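Local coordinates for protein maleylacetate reductase (PDB 3W5S) that reduces maleylacetate to 3-oxoadipate with NADH in the breakdown of gamma-resorcylate, working as a homodimer of the iron-containing alcohol dehydrogenase family, at residues R358-L361 with Q362-F365. Residues are numbered along the deposited sequence; the frame is centred on the assembly and turned at random.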
loop_
_atom_site.group_PDB
_atom_site.type_symbol
_atom_site.label_atom_id
_atom_site.label_comp_id
_atom_site.label_asym_id
_atom_site.label_seq_id
_atom_site.Cartn_x
_atom_site.Cartn_y
_atom_site.Cartn_z
ATOM N N ARG A 358 14.121 -6.028 -32.070
ATOM C CA ARG A 358 15.267 -6.764 -32.613
ATOM C C ARG A 358 16.585 -6.011 -32.350
ATOM O O ARG A 358 17.579 -6.623 -31.944
ATOM C CB ARG A 358 15.077 -7.068 -34.106
ATOM C CG ARG A 358 16.273 -7.753 -34.770
ATOM C CD ARG A 358 16.521 -9.129 -34.184
ATOM N NE ARG A 358 17.583 -9.828 -34.918
ATOM C CZ ARG A 358 18.881 -9.711 -34.646
ATOM N NH1 ARG A 358 19.297 -8.928 -33.644
ATOM N NH2 ARG A 358 19.762 -10.388 -35.367
ATOM N N ALA A 359 16.577 -4.695 -32.559
ATOM C CA ALA A 359 17.778 -3.884 -32.328
ATOM C C ALA A 359 18.171 -3.882 -30.870
ATOM O O ALA A 359 19.347 -3.953 -30.532
ATOM C CB ALA A 359 17.557 -2.466 -32.803
ATOM N N LEU A 360 17.178 -3.783 -29.991
ATOM C CA LEU A 360 17.444 -3.836 -28.553
ATOM C C LEU A 360 18.066 -5.172 -28.153
ATOM O O LEU A 360 19.050 -5.219 -27.400
ATOM C CB LEU A 360 16.158 -3.550 -27.765
ATOM C CG LEU A 360 16.221 -3.336 -26.256
ATOM C CD1 LEU A 360 14.931 -2.653 -25.791
ATOM C CD2 LEU A 360 16.409 -4.680 -25.544
ATOM N N LEU A 361 17.474 -6.251 -28.653
ATOM C CA LEU A 361 18.008 -7.581 -28.377
ATOM C C LEU A 361 19.427 -7.730 -28.919
ATOM O O LEU A 361 20.253 -8.388 -28.292
ATOM C CB LEU A 361 17.083 -8.681 -28.929
ATOM C CG LEU A 361 15.719 -8.850 -28.235
ATOM C CD1 LEU A 361 14.934 -9.966 -28.980
ATOM C CD2 LEU A 361 15.859 -9.192 -26.755
ATOM N N GLN A 362 19.712 -7.127 -30.077
ATOM C CA GLN A 362 21.085 -7.112 -30.608
ATOM C C GLN A 362 22.046 -6.378 -29.681
ATOM O O GLN A 362 23.139 -6.863 -29.419
ATOM C CB GLN A 362 21.156 -6.534 -32.025
ATOM C CG GLN A 362 22.547 -6.688 -32.643
ATOM C CD GLN A 362 22.890 -8.145 -32.897
ATOM O OE1 GLN A 362 22.059 -8.904 -33.409
ATOM N NE2 GLN A 362 24.117 -8.552 -32.539
ATOM N N ARG A 363 21.622 -5.237 -29.139
ATOM C CA ARG A 363 22.444 -4.536 -28.156
ATOM C C ARG A 363 22.706 -5.411 -26.919
ATOM O O ARG A 363 23.830 -5.475 -26.435
ATOM C CB ARG A 363 21.792 -3.203 -27.748
ATOM C CG ARG A 363 21.760 -2.191 -28.903
ATOM C CD ARG A 363 21.368 -0.785 -28.438
ATOM N NE ARG A 363 19.982 -0.646 -27.988
ATOM C CZ ARG A 363 18.913 -0.520 -28.776
ATOM N NH1 ARG A 363 19.029 -0.542 -30.101
ATOM N NH2 ARG A 363 17.713 -0.369 -28.230
ATOM N N ALA A 364 21.666 -6.088 -26.428
ATOM C CA ALA A 364 21.813 -6.924 -25.232
ATOM C C ALA A 364 22.681 -8.145 -25.508
ATOM O O ALA A 364 23.407 -8.595 -24.633
ATOM C CB ALA A 364 20.443 -7.327 -24.689
ATOM N N PHE A 365 22.650 -8.627 -26.754
ATOM C CA PHE A 365 23.486 -9.757 -27.163
ATOM C C PHE A 365 24.962 -9.387 -27.084
ATOM O O PHE A 365 25.790 -10.181 -26.651
ATOM C CB PHE A 365 23.104 -10.186 -28.592
ATOM C CG PHE A 365 23.968 -11.303 -29.143
ATOM C CD1 PHE A 365 23.681 -12.632 -28.851
ATOM C CD2 PHE A 365 25.088 -11.014 -29.905
ATOM C CE1 PHE A 365 24.494 -13.646 -29.342
ATOM C CE2 PHE A 365 25.895 -12.008 -30.385
ATOM C CZ PHE A 365 25.594 -13.325 -30.105
#
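Arg358 reaches along the helix to Gln362, one turn on, and the two side chains run side by side. NH1 of Arg358 gives OE1 of Gln362 a nearly straight hydrogen bond of 2.8 Å, with the oxygen lying in the guanidinium plane; a weak second bond comes from NH2 of Arg358 at 3.4 Å. With CG anti to the backbone N in both, the bends at chi2 (64° in Arg358, 67° in Gln362) bring the guanidinium to OE1 of the amide, their planes 38° apart. NE of Arg358 forms a salt bridge with Asp335, while NE2 of Gln362 hydrogen-bonds the carboxylate of Glu366, which should hold guanidinium and amide against turning. On another side of the helix Arg363 folds back, its chain bent at chi3, and sets the rim of one guanidinium face over CA of Leu360, with NH2 of Arg363 3.6 Å from CB of Leu360 and NH1 of Arg363 3.6 Å from CB of Ala359. Shortened to an alanine here, the side chain would probably leave both CB atoms without this guanidinium cover. Regular alpha-helical backbone hydrogen bonds continue throughout. Leu360 and Ala364 pack against helix 273-289, Leu360 and Leu361 against helix 257-269, and Arg358, Leu361 and Gln362 touch helix 334-341, setting helix 354-366 into the C-terminal helical domain.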